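Local coordinates for protein aryl acylamidase (PDB 4YJ6) that probably hydrolyses the amide bond of N-acylated aryl amines, acting as an aryl acylamidase of the amidase signature family, at residues Tyr136-Thr141 / Ile328-Ser333; Pro213-Pro218 / Arg247-Leu252; Tyr434-Ser439 / Leu459-Arg464. One frame throughout, in Å; residues are numbered along the deposited sequence.

Contact 1: residues Tyr136-Thr141 / Ile328-Ser333; sequences YGFRGT and IPTVAS
A buried loop-to-helix contact joins Tyr-136 and Phe-138 to Thr-330 and Ser-333 of helix 315-339. The loop follows strand 126-131 in the alpha/beta amidase signature fold. The main apolar element is a CH-pi contact. The methyl CG2 of Thr-330 sits over one face of the Tyr-136 ring, 3.6 Å from its centroid and 11° off the normal. A chi1 of -61° places CG2 of Thr-330 opposite its own backbone N and sends OG1 another way. That oxygen lies near the plane of the Phe-138 ring, at its edge, 4.5 Å from Phe-138 CD2. Its strongest polar partner is Ile-326 O, one turn back in the helix. A water also gives one hydrogen to Thr-330 OG1 (water O to OG1 2.8 Å). Its other hydrogen goes to the carbonyl of Tyr-136 (water O to Tyr-136 O 2.9 Å), so it links the helix to the loop backbone. Outside the two segments, Phe-138 packs against Trp-359 and Leu-356 of helix 354-363. Met-334 and Leu-337 also touch Tyr-136. The phenol end of Tyr-136 reaches Ser-333, nearly one turn on, which meets the ring at its edge. Methyl on the face and hydroxyl at the rim together probably help to set the tilt of the ring. Either hydroxyl may donate in the hydrogen bond between Tyr-136 OH and Ser-333 OG, which are 2.7 Å apart.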
ATOM      1  N   TYR A 136     -13.057  -4.045  -5.182  1.00 12.81           N
ATOM      2  CA  TYR A 136     -13.249  -2.655  -4.747  1.00 14.89           C
ATOM      3  C   TYR A 136     -12.321  -2.270  -3.583  1.00 13.89           C
ATOM      4  O   TYR A 136     -12.568  -1.275  -2.887  1.00 14.06           O
ATOM      5  CB  TYR A 136     -14.725  -2.387  -4.374  1.00 13.59           C
ATOM      6  CG  TYR A 136     -15.601  -1.970  -5.547  1.00 13.30           C
ATOM      7  CD1 TYR A 136     -15.335  -0.799  -6.226  1.00 14.76           C
ATOM      8  CD2 TYR A 136     -16.703  -2.743  -5.968  1.00 13.09           C
ATOM      9  CE1 TYR A 136     -16.129  -0.387  -7.299  1.00 15.56           C
ATOM     10  CE2 TYR A 136     -17.501  -2.343  -7.032  1.00 15.68           C
ATOM     11  CZ  TYR A 136     -17.205  -1.171  -7.694  1.00 15.03           C
ATOM     12  OH  TYR A 136     -17.966  -0.736  -8.757  1.00 16.20           O
ATOM     13  N   GLY A 137     -11.224  -3.004  -3.419  1.00 12.96           N
ATOM     14  CA  GLY A 137     -10.290  -2.735  -2.323  1.00 13.34           C
ATOM     15  C   GLY A 137     -10.882  -2.974  -0.929  1.00 13.68           C
ATOM     16  O   GLY A 137     -10.271  -2.599   0.059  1.00 14.71           O
ATOM     17  N   PHE A 138     -12.045  -3.627  -0.842  1.00 13.50           N
ATOM     18  CA  PHE A 138     -12.870  -3.483   0.378  1.00 13.59           C
ATOM     19  C   PHE A 138     -12.543  -4.575   1.415  1.00 12.78           C
ATOM     20  O   PHE A 138     -13.435  -5.283   1.909  1.00 14.27           O
ATOM     21  CB  PHE A 138     -14.375  -3.440   0.012  1.00 14.47           C
ATOM     22  CG  PHE A 138     -15.219  -2.562   0.933  1.00 15.64           C
ATOM     23  CD1 PHE A 138     -15.510  -2.956   2.227  1.00 20.00           C
ATOM     24  CD2 PHE A 138     -15.753  -1.374   0.483  1.00 20.36           C
ATOM     25  CE1 PHE A 138     -16.310  -2.135   3.075  1.00 18.42           C
ATOM     26  CE2 PHE A 138     -16.528  -0.555   1.330  1.00 21.73           C
ATOM     27  CZ  PHE A 138     -16.793  -0.957   2.625  1.00 18.71           C
ATOM     28  N   ARG A 139     -11.256  -4.703   1.733  1.00 12.88           N
ATOM     29  CA  ARG A 139     -10.776  -5.530   2.856  1.00 14.14           C
ATOM     30  C   ARG A 139      -9.255  -5.497   2.898  1.00 14.73           C
ATOM     31  O   ARG A 139      -8.598  -5.178   1.900  1.00 14.42           O
ATOM     32  CB  ARG A 139     -11.227  -7.000   2.743  1.00 15.51           C
ATOM     33  CG  ARG A 139     -10.903  -7.624   1.370  1.00 15.25           C
ATOM     34  CD  ARG A 139     -11.522  -9.035   1.194  1.00 15.57           C
ATOM     35  NE  ARG A 139     -12.976  -8.970   1.166  1.00 14.39           N
ATOM     36  CZ  ARG A 139     -13.802  -9.937   1.557  1.00 17.94           C
ATOM     37  NH1 ARG A 139     -13.334 -11.085   2.040  1.00 18.01           N
ATOM     38  NH2 ARG A 139     -15.115  -9.736   1.468  1.00 14.70           N
ATOM     39  N   GLY A 140      -8.704  -5.846   4.058  1.00 12.47           N
ATOM     40  CA  GLY A 140      -7.268  -5.856   4.280  1.00 12.68           C
ATOM     41  C   GLY A 140      -6.598  -7.189   3.933  1.00 14.25           C
ATOM     42  O   GLY A 140      -5.475  -7.453   4.371  1.00 14.05           O
ATOM     43  N   THR A 141      -7.292  -8.011   3.149  1.00 14.81           N
ATOM     44  CA  THR A 141      -6.722  -9.230   2.587  1.00 12.16           C
ATOM     45  C   THR A 141      -6.832  -9.122   1.068  1.00 12.40           C
ATOM     46  O   THR A 141      -7.569  -8.278   0.545  1.00 14.16           O
ATOM     47  CB  THR A 141      -7.504 -10.462   3.020  1.00 15.57           C
ATOM     48  OG1 THR A 141      -8.894 -10.207   2.784  1.00 15.35           O
ATOM     49  CG2 THR A 141      -7.255 -10.732   4.537  1.00 14.65           C
ATOM     50  N   ILE A 328     -19.764   4.992  -0.128  1.00 14.88           N
ATOM     51  CA  ILE A 328     -20.500   5.978  -0.914  1.00 13.87           C
ATOM     52  C   ILE A 328     -19.931   6.097  -2.336  1.00 15.40           C
ATOM     53  O   ILE A 328     -20.655   5.939  -3.325  1.00 13.49           O
ATOM     54  CB  ILE A 328     -20.602   7.355  -0.186  1.00 12.96           C
ATOM     55  CG1 ILE A 328     -21.461   7.188   1.078  1.00 16.68           C
ATOM     56  CG2 ILE A 328     -21.232   8.410  -1.114  1.00 17.30           C
ATOM     57  CD1 ILE A 328     -21.332   8.339   2.104  1.00 19.53           C
ATOM     58  N   PRO A 329     -18.617   6.324  -2.466  1.00 14.65           N
ATOM     59  CA  PRO A 329     -18.097   6.334  -3.847  1.00 15.73           C
ATOM     60  C   PRO A 329     -18.103   4.968  -4.510  1.00 16.18           C
ATOM     61  O   PRO A 329     -18.100   4.898  -5.729  1.00 15.67           O
ATOM     62  CB  PRO A 329     -16.648   6.839  -3.703  1.00 18.64           C
ATOM     63  CG  PRO A 329     -16.407   7.005  -2.236  1.00 19.92           C
ATOM     64  CD  PRO A 329     -17.655   6.807  -1.464  1.00 15.44           C
ATOM     65  N   THR A 330     -18.108   3.891  -3.730  1.00 13.83           N
ATOM     66  CA  THR A 330     -18.198   2.563  -4.330  1.00 14.86           C
ATOM     67  C   THR A 330     -19.577   2.412  -4.984  1.00 13.92           C
ATOM     68  O   THR A 330     -19.707   1.898  -6.088  1.00 15.62           O
ATOM     69  CB  THR A 330     -17.977   1.485  -3.259  1.00 14.33           C
ATOM     70  OG1 THR A 330     -16.662   1.652  -2.714  1.00 14.06           O
ATOM     71  CG2 THR A 330     -18.062   0.107  -3.891  1.00 15.27           C
ATOM     72  N   VAL A 331     -20.617   2.888  -4.300  1.00 12.77           N
ATOM     73  CA  VAL A 331     -21.962   2.817  -4.862  1.00 17.47           C
ATOM     74  C   VAL A 331     -22.010   3.653  -6.132  1.00 17.69           C
ATOM     75  O   VAL A 331     -22.608   3.237  -7.115  1.00 16.13           O
ATOM     76  CB  VAL A 331     -23.016   3.317  -3.874  1.00 15.79           C
ATOM     77  CG1 VAL A 331     -24.392   3.559  -4.577  1.00 17.62           C
ATOM     78  CG2 VAL A 331     -23.175   2.310  -2.730  1.00 14.97           C
ATOM     79  N   ALA A 332     -21.386   4.835  -6.120  1.00 15.72           N
ATOM     80  CA  ALA A 332     -21.380   5.674  -7.316  1.00 19.72           C
ATOM     81  C   ALA A 332     -20.738   4.957  -8.486  1.00 20.58           C
ATOM     82  O   ALA A 332     -21.233   5.045  -9.617  1.00 19.22           O
ATOM     83  CB  ALA A 332     -20.652   7.018  -7.047  1.00 18.46           C
ATOM     84  N   SER A 333     -19.630   4.257  -8.240  1.00 15.97           N
ATOM     85  CA  SER A 333     -19.000   3.438  -9.279  1.00 18.40           C
ATOM     86  C   SER A 333     -19.970   2.368  -9.816  1.00 18.81           C
ATOM     87  O   SER A 333     -20.118   2.180 -11.040  1.00 18.14           O
ATOM     88  CB  SER A 333     -17.736   2.763  -8.728  1.00 17.64           C
ATOM     89  OG  SER A 333     -17.255   1.762  -9.625  1.00 16.92           O
TER
HETATM   90  O   HOH W   1     -14.014   1.213  -3.477  1.00 19.56           O

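Contact 2: residues Pro213-Pro218 / Arg247-Leu252; sequences PNAFHP and RDPASL
Asp-248 OD1 accepts the backbone N-H of Ala-250, with OD1 and N 2.9 Å apart, and so steadies the turn that presents Pro-249 to Ala-215 and Phe-216. The bond is fairly straight, at 165°, although the donor lies well above the carboxylate plane. It forms an Asx turn. Asp-248 also begins a type I beta turn, closed by Ser-251 N bonding to Asp-248 O at 2.9 Å. Pro-249 is the first corner of this turn.

A matching Asx turn shapes the other loop. Phe-216 N donates to Asn-214 OD1 at 2.9 Å. This bond is more bent, at 143°, and again approaches from above the carbonyl plane.

Between the two turns the contact is apolar and small. It joins the loop between strands 198-201 and 223-228 to the loop after helix 231-241. The proline ring is shared by two neighbours. Its CG meets Ala-215, 3.7 Å from Ala-215 O and 4.2 Å from Ala-215 CB. Its CB approaches the CZ and CE1 end of the Phe-216 ring obliquely, with Pro-249 CB 4.0 Å from Phe-216 CZ. A chi1 of -67° sets CG of Phe-216 opposite its carbonyl carbon, and the two side chains pass each other heading opposite ways.

Nearby, Asp-248 OD2 bonds to Phe-209 N, and Arg-247 O to Arg-212 NH2. The two loops lie at the surface, and Phe-216 and Pro-249 also touch a crystal neighbour. No hydrogen bond spans the two segments. Their contact is van der Waals packing, and its geometry probably owes much to the polar turns that shape each loop.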
ATOM      1  N   PRO A 213     -15.360  10.807 -11.750  1.00 16.26           N
ATOM      2  CA  PRO A 213     -15.800  12.174 -12.023  1.00 17.22           C
ATOM      3  C   PRO A 213     -15.994  13.054 -10.811  1.00 16.17           C
ATOM      4  O   PRO A 213     -16.236  14.249 -11.014  1.00 19.12           O
ATOM      5  CB  PRO A 213     -17.165  11.965 -12.712  1.00 17.77           C
ATOM      6  CG  PRO A 213     -17.651  10.658 -12.198  1.00 19.56           C
ATOM      7  CD  PRO A 213     -16.447   9.821 -11.945  1.00 22.06           C
ATOM      8  N   ASN A 214     -15.877  12.528  -9.590  1.00 15.50           N
ATOM      9  CA  ASN A 214     -16.100  13.358  -8.425  1.00 16.73           C
ATOM     10  C   ASN A 214     -14.809  13.553  -7.606  1.00 17.03           C
ATOM     11  O   ASN A 214     -14.384  12.649  -6.901  1.00 15.97           O
ATOM     12  CB  ASN A 214     -17.200  12.764  -7.542  1.00 16.47           C
ATOM     13  CG  ASN A 214     -17.551  13.659  -6.387  1.00 17.22           C
ATOM     14  OD1 ASN A 214     -17.026  14.773  -6.279  1.00 17.14           O
ATOM     15  ND2 ASN A 214     -18.431  13.192  -5.509  1.00 17.40           N
ATOM     16  N   ALA A 215     -14.196  14.738  -7.700  1.00 15.91           N
ATOM     17  CA  ALA A 215     -12.961  15.028  -6.945  1.00 16.69           C
ATOM     18  C   ALA A 215     -13.228  15.403  -5.486  1.00 15.67           C
ATOM     19  O   ALA A 215     -12.305  15.501  -4.681  1.00 14.61           O
ATOM     20  CB  ALA A 215     -12.175  16.161  -7.636  1.00 14.89           C
ATOM     21  N   PHE A 216     -14.490  15.673  -5.187  1.00 15.08           N
ATOM     22  CA  PHE A 216     -14.906  16.118  -3.874  1.00 16.91           C
ATOM     23  C   PHE A 216     -15.791  15.036  -3.241  1.00 20.11           C
ATOM     24  O   PHE A 216     -16.764  15.317  -2.574  1.00 22.39           O
ATOM     25  CB  PHE A 216     -15.615  17.483  -4.001  1.00 16.28           C
ATOM     26  CG  PHE A 216     -14.674  18.588  -4.427  1.00 16.27           C
ATOM     27  CD1 PHE A 216     -13.867  19.218  -3.497  1.00 17.39           C
ATOM     28  CD2 PHE A 216     -14.564  18.959  -5.772  1.00 14.23           C
ATOM     29  CE1 PHE A 216     -12.974  20.213  -3.888  1.00 14.47           C
ATOM     30  CE2 PHE A 216     -13.673  19.956  -6.183  1.00 14.33           C
ATOM     31  CZ  PHE A 216     -12.862  20.580  -5.241  1.00 14.41           C
ATOM     32  N   HIS A 217     -15.402  13.788  -3.450  1.00 19.20           N
ATOM     33  CA  HIS A 217     -16.118  12.657  -2.858  1.00 22.03           C
ATOM     34  C   HIS A 217     -15.984  12.606  -1.341  1.00 23.23           C
ATOM     35  O   HIS A 217     -15.042  13.174  -0.724  1.00 18.57           O
ATOM     36  CB  HIS A 217     -15.607  11.338  -3.444  1.00 21.24           C
ATOM     37  CG  HIS A 217     -14.192  11.050  -3.067  1.00 23.82           C
ATOM     38  ND1 HIS A 217     -13.849  10.455  -1.870  1.00 22.94           N
ATOM     39  CD2 HIS A 217     -13.027  11.357  -3.686  1.00 23.72           C
ATOM     40  CE1 HIS A 217     -12.530  10.384  -1.776  1.00 21.58           C
ATOM     41  NE2 HIS A 217     -12.007  10.923  -2.866  1.00 21.52           N
ATOM     42  N   PRO A 218     -16.921  11.889  -0.716  1.00 22.02           N
ATOM     43  CA  PRO A 218     -17.008  11.872   0.742  1.00 20.96           C
ATOM     44  C   PRO A 218     -16.197  10.756   1.396  1.00 20.88           C
ATOM     45  O   PRO A 218     -16.431  10.453   2.575  1.00 19.95           O
ATOM     46  CB  PRO A 218     -18.509  11.652   0.983  1.00 23.79           C
ATOM     47  CG  PRO A 218     -18.945  10.855  -0.183  1.00 22.63           C
ATOM     48  CD  PRO A 218     -18.154  11.376  -1.345  1.00 23.20           C
ATOM     49  N   ARG A 247      -4.800  19.309 -10.767  1.00 11.04           N
ATOM     50  CA  ARG A 247      -6.031  18.516 -10.811  1.00 11.19           C
ATOM     51  C   ARG A 247      -6.361  17.689  -9.571  1.00 11.67           C
ATOM     52  O   ARG A 247      -7.421  17.081  -9.499  1.00 11.58           O
ATOM     53  CB  ARG A 247      -6.070  17.687 -12.105  1.00 13.23           C
ATOM     54  CG  ARG A 247      -6.423  18.609 -13.300  1.00 18.61           C
ATOM     55  CD  ARG A 247      -6.643  17.884 -14.592  1.00 22.41           C
ATOM     56  NE  ARG A 247      -7.141  18.823 -15.582  1.00 24.50           N
ATOM     57  CZ  ARG A 247      -6.414  19.774 -16.131  1.00 23.72           C
ATOM     58  NH1 ARG A 247      -5.106  19.874 -15.804  1.00 24.10           N
ATOM     59  NH2 ARG A 247      -6.987  20.577 -17.056  1.00 19.88           N
ATOM     60  N   ASP A 248      -5.492  17.696  -8.557  1.00 10.49           N
ATOM     61  CA  ASP A 248      -5.820  17.033  -7.299  1.00 11.75           C
ATOM     62  C   ASP A 248      -6.063  18.151  -6.298  1.00  9.34           C
ATOM     63  O   ASP A 248      -5.197  18.951  -6.042  1.00  9.52           O
ATOM     64  CB  ASP A 248      -4.664  16.116  -6.870  1.00 10.85           C
ATOM     65  CG  ASP A 248      -4.849  15.546  -5.474  1.00 12.59           C
ATOM     66  OD1 ASP A 248      -5.754  15.986  -4.730  1.00 11.26           O
ATOM     67  OD2 ASP A 248      -4.034  14.677  -5.091  1.00 11.29           O
ATOM     68  N   PRO A 249      -7.289  18.268  -5.815  1.00  9.72           N
ATOM     69  CA  PRO A 249      -7.605  19.450  -5.009  1.00 11.07           C
ATOM     70  C   PRO A 249      -6.937  19.463  -3.627  1.00 12.63           C
ATOM     71  O   PRO A 249      -7.143  20.420  -2.901  1.00 12.78           O
ATOM     72  CB  PRO A 249      -9.127  19.352  -4.818  1.00 13.19           C
ATOM     73  CG  PRO A 249      -9.455  17.884  -4.979  1.00 14.68           C
ATOM     74  CD  PRO A 249      -8.453  17.382  -6.029  1.00 11.95           C
ATOM     75  N   ALA A 250      -6.201  18.423  -3.260  1.00 11.00           N
ATOM     76  CA  ALA A 250      -5.378  18.498  -2.060  1.00 11.08           C
ATOM     77  C   ALA A 250      -3.910  18.763  -2.372  1.00  9.94           C
ATOM     78  O   ALA A 250      -3.102  18.828  -1.462  1.00  9.74           O
ATOM     79  CB  ALA A 250      -5.503  17.180  -1.283  1.00 12.59           C
ATOM     80  N   SER A 251      -3.562  18.888  -3.652  1.00  9.58           N
ATOM     81  CA  SER A 251      -2.156  18.847  -4.045  1.00  9.65           C
ATOM     82  C   SER A 251      -1.325  19.935  -3.385  1.00 10.80           C
ATOM     83  O   SER A 251      -1.729  21.112  -3.354  1.00  9.66           O
ATOM     84  CB  SER A 251      -2.030  19.022  -5.581  1.00  8.93           C
ATOM     85  OG  SER A 251      -0.682  18.818  -5.952  1.00 10.92           O
ATOM     86  N   LEU A 252      -0.123  19.556  -2.927  1.00  8.20           N
ATOM     87  CA  LEU A 252       0.817  20.499  -2.346  1.00  8.77           C
ATOM     88  C   LEU A 252       1.817  20.995  -3.379  1.00 10.32           C
ATOM     89  O   LEU A 252       2.394  20.207  -4.110  1.00 11.42           O
ATOM     90  CB  LEU A 252       1.629  19.766  -1.254  1.00  7.77           C
ATOM     91  CG  LEU A 252       0.738  19.130  -0.193  1.00  8.99           C
ATOM     92  CD1 LEU A 252       1.603  18.285   0.762  1.00  9.11           C
ATOM     93  CD2 LEU A 252      -0.037  20.167   0.626  1.00 11.20           C
TER

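Contact 3: residues Tyr434-Ser439 / Leu459-Arg464; sequences YLTNFS and LIIGDR
Arg-464 and Ser-439 make the polar half of this contact, and Thr-436 and Ile-461 the apolar half. Arg-464 NH1 donates to Ser-439 O at 2.8 Å with an N-H...O angle of 159°. The carbonyl oxygen lies at the edge of the guanidinium, near its plane. Seen from the oxygen, the donor is tilted 30° out of the carbonyl plane. The arginine chain bends at chi2 and chi3, which folds its end back toward the helix. This also brings Arg-464 CD to 3.6 Å from Ser-439 O. Ser-439 is the last residue of helix 434-439, so the bond supplies a donor where the helix runs out. A positive charge at this C-terminal end would probably interact well with the helix dipole.

The apolar half is slight. Thr-436 CG2 and Ile-461 CD1 meet tip to tip at 4.2 Å. The branches of Thr-436 are divided between two tasks. With chi1 at 65°, OG1 lies between the backbone N and the carbonyl carbon, and CG2 is left to face the strand. OG1 bonds mainly to Gln-201 OE1, on strand 198-201.

A second shell positions these groups: Tyr-221 OH is another partner of Arg-464 NH1, Phe-382 of helix 368-389 packs on the arginine, Ser-443 touches both Thr-436 and Ile-461, and Ser-439 OG has its main partner in His-441 ND1.

Strand 454-462 pairs with strand 443-451 on one side and strand 394-398 on the other. The contact thus packs a short helix on an antiparallel pair within the large mixed beta sheet. Such a sheet, flanked by helices, is the core of the amidase signature fold.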
ATOM      1  N   TYR A 434      -6.074   2.650   9.317  1.00  9.92           N
ATOM      2  CA  TYR A 434      -7.104   3.512   8.717  1.00  9.31           C
ATOM      3  C   TYR A 434      -7.188   4.868   9.424  1.00  9.98           C
ATOM      4  O   TYR A 434      -7.785   5.809   8.853  1.00  9.37           O
ATOM      5  CB  TYR A 434      -8.504   2.852   8.624  1.00  9.08           C
ATOM      6  CG  TYR A 434      -9.204   2.534   9.945  1.00  9.96           C
ATOM      7  CD1 TYR A 434      -9.663   3.557  10.787  1.00  9.27           C
ATOM      8  CD2 TYR A 434      -9.465   1.215  10.304  1.00 11.27           C
ATOM      9  CE1 TYR A 434     -10.318   3.258  11.992  1.00 12.63           C
ATOM     10  CE2 TYR A 434     -10.112   0.905  11.490  1.00 13.11           C
ATOM     11  CZ  TYR A 434     -10.537   1.927  12.329  1.00 12.91           C
ATOM     12  OH  TYR A 434     -11.194   1.616  13.514  1.00 12.01           O
ATOM     13  N   LEU A 435      -6.631   4.987  10.630  1.00 11.13           N
ATOM     14  CA  LEU A 435      -6.677   6.295  11.311  1.00  9.91           C
ATOM     15  C   LEU A 435      -6.033   7.400  10.452  1.00  9.35           C
ATOM     16  O   LEU A 435      -6.496   8.533  10.495  1.00 10.21           O
ATOM     17  CB  LEU A 435      -6.007   6.254  12.674  1.00 10.51           C
ATOM     18  CG  LEU A 435      -6.661   5.290  13.653  1.00 11.39           C
ATOM     19  CD1 LEU A 435      -5.825   5.253  14.965  1.00 11.74           C
ATOM     20  CD2 LEU A 435      -8.091   5.695  13.933  1.00 12.14           C
ATOM     21  N   THR A 436      -4.964   7.100   9.691  1.00  9.83           N
ATOM     22  CA  THR A 436      -4.334   8.176   8.905  1.00  9.08           C
ATOM     23  C   THR A 436      -5.063   8.413   7.586  1.00  9.81           C
ATOM     24  O   THR A 436      -4.841   9.426   6.933  1.00 11.68           O
ATOM     25  CB  THR A 436      -2.853   7.891   8.582  1.00  9.67           C
ATOM     26  OG1 THR A 436      -2.768   6.753   7.727  1.00 10.16           O
ATOM     27  CG2 THR A 436      -2.072   7.606   9.872  1.00 10.68           C
ATOM     28  N   ASN A 437      -5.945   7.506   7.181  1.00  9.18           N
ATOM     29  CA  ASN A 437      -6.864   7.846   6.087  1.00  9.66           C
ATOM     30  C   ASN A 437      -7.947   8.806   6.591  1.00  9.71           C
ATOM     31  O   ASN A 437      -8.499   9.569   5.832  1.00 10.97           O
ATOM     32  CB  ASN A 437      -7.498   6.585   5.481  1.00 10.61           C
ATOM     33  CG  ASN A 437      -6.448   5.629   4.976  1.00 11.34           C
ATOM     34  OD1 ASN A 437      -6.043   4.728   5.703  1.00 10.83           O
ATOM     35  ND2 ASN A 437      -5.978   5.833   3.744  1.00  8.85           N
ATOM     36  N   PHE A 438      -8.265   8.756   7.886  1.00  9.47           N
ATOM     37  CA  PHE A 438      -9.088   9.829   8.451  1.00 10.00           C
ATOM     38  C   PHE A 438      -8.296  11.129   8.587  1.00 10.60           C
ATOM     39  O   PHE A 438      -8.822  12.211   8.305  1.00 10.44           O
ATOM     40  CB  PHE A 438      -9.558   9.470   9.868  1.00  9.52           C
ATOM     41  CG  PHE A 438     -10.617   8.408   9.910  1.00 11.46           C
ATOM     42  CD1 PHE A 438     -11.421   8.141   8.814  1.00 13.25           C
ATOM     43  CD2 PHE A 438     -10.854   7.735  11.104  1.00 15.42           C
ATOM     44  CE1 PHE A 438     -12.441   7.144   8.905  1.00 14.74           C
ATOM     45  CE2 PHE A 438     -11.859   6.776  11.203  1.00 14.23           C
ATOM     46  CZ  PHE A 438     -12.653   6.486  10.114  1.00 11.58           C
ATOM     47  N   SER A 439      -7.031  11.038   9.013  1.00  9.99           N
ATOM     48  CA  SER A 439      -6.333  12.232   9.480  1.00 10.02           C
ATOM     49  C   SER A 439      -5.355  12.918   8.534  1.00  9.88           C
ATOM     50  O   SER A 439      -5.105  14.122   8.706  1.00 10.31           O
ATOM     51  CB  SER A 439      -5.604  11.927  10.806  1.00 11.39           C
ATOM     52  OG  SER A 439      -4.434  11.152  10.569  1.00 11.97           O
ATOM     53  N   LEU A 459       4.194   0.827  12.633  1.00 11.27           N
ATOM     54  CA  LEU A 459       3.862   2.033  11.866  1.00  9.74           C
ATOM     55  C   LEU A 459       4.568   3.218  12.489  1.00 11.19           C
ATOM     56  O   LEU A 459       4.526   3.415  13.703  1.00 12.13           O
ATOM     57  CB  LEU A 459       2.353   2.276  11.918  1.00 10.08           C
ATOM     58  CG  LEU A 459       1.877   3.316  10.881  1.00 10.31           C
ATOM     59  CD1 LEU A 459       2.063   2.711   9.468  1.00  9.23           C
ATOM     60  CD2 LEU A 459       0.404   3.662  11.109  1.00  9.27           C
ATOM     61  N   ILE A 460       5.257   3.986  11.653  1.00  8.90           N
ATOM     62  CA  ILE A 460       5.835   5.246  12.059  1.00  9.04           C
ATOM     63  C   ILE A 460       4.992   6.358  11.456  1.00 11.81           C
ATOM     64  O   ILE A 460       4.858   6.431  10.227  1.00 10.19           O
ATOM     65  CB  ILE A 460       7.273   5.352  11.500  1.00  9.81           C
ATOM     66  CG1 ILE A 460       8.131   4.183  12.021  1.00 14.26           C
ATOM     67  CG2 ILE A 460       7.908   6.748  11.803  1.00 10.91           C
ATOM     68  CD1 ILE A 460       9.598   4.195  11.505  1.00 12.78           C
ATOM     69  N   ILE A 461       4.416   7.208  12.304  1.00  8.59           N
ATOM     70  CA  ILE A 461       3.561   8.292  11.820  1.00 10.38           C
ATOM     71  C   ILE A 461       4.246   9.639  12.056  1.00  9.96           C
ATOM     72  O   ILE A 461       4.769   9.888  13.169  1.00  9.71           O
ATOM     73  CB  ILE A 461       2.196   8.282  12.576  1.00 10.64           C
ATOM     74  CG1 ILE A 461       1.536   6.888  12.514  1.00 12.13           C
ATOM     75  CG2 ILE A 461       1.258   9.382  11.997  1.00  8.48           C
ATOM     76  CD1 ILE A 461       0.157   6.799  13.311  1.00 13.12           C
ATOM     77  N   GLY A 462       4.244  10.518  11.040  1.00  9.87           N
ATOM     78  CA  GLY A 462       4.741  11.870  11.235  1.00 10.05           C
ATOM     79  C   GLY A 462       3.630  12.884  11.316  1.00  9.05           C
ATOM     80  O   GLY A 462       2.462  12.577  11.053  1.00  9.01           O
ATOM     81  N   ASP A 463       4.009  14.108  11.682  1.00  9.17           N
ATOM     82  CA  ASP A 463       3.082  15.245  11.686  1.00 10.18           C
ATOM     83  C   ASP A 463       2.619  15.465  10.251  1.00  9.88           C
ATOM     84  O   ASP A 463       3.227  14.957   9.299  1.00  9.44           O
ATOM     85  CB  ASP A 463       3.845  16.482  12.176  1.00 10.69           C
ATOM     86  CG  ASP A 463       2.958  17.654  12.525  1.00 12.60           C
ATOM     87  OD1 ASP A 463       1.719  17.541  12.584  1.00 11.55           O
ATOM     88  OD2 ASP A 463       3.554  18.723  12.796  1.00 16.39           O
ATOM     89  N   ARG A 464       1.531  16.214  10.092  1.00  9.49           N
ATOM     90  CA  ARG A 464       1.119  16.567   8.722  1.00  9.68           C
ATOM     91  C   ARG A 464       2.293  17.108   7.927  1.00  9.98           C
ATOM     92  O   ARG A 464       3.023  17.976   8.384  1.00 10.05           O
ATOM     93  CB  ARG A 464      -0.052  17.585   8.756  1.00  9.66           C
ATOM     94  CG  ARG A 464      -1.383  16.980   9.298  1.00 12.85           C
ATOM     95  CD  ARG A 464      -2.174  16.110   8.255  1.00 12.48           C
ATOM     96  NE  ARG A 464      -2.591  16.924   7.138  1.00 18.93           N
ATOM     97  CZ  ARG A 464      -3.822  17.088   6.661  1.00 14.08           C
ATOM     98  NH1 ARG A 464      -4.926  16.425   7.075  1.00 12.62           N
ATOM     99  NH2 ARG A 464      -3.928  17.899   5.660  1.00 12.11           N
TER

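Overall arrangement
Following the chain, contact 1 opens first, in the loop after strand 126-131. It closes on helix 315-339. Contact 2 opens and closes inside that span, joining the loop before strand 223-228 to the one after helix 231-241. The two meet where Pro-218 CG packs on Ile-328 CG2 at 3.5 Å, with centres about 17 Å apart. Contact 3 comes later, in series with both, and closes the short span from helix 434-439 to the end of strand 454-462. It touches neither, with nearest atoms about 9 Å from contact 1 and about 7 Å from contact 2. Helix 315-339, which carries one side of contact 1, also packs against helix 434-439 through Phe-438 with Trp-322 and Met-325.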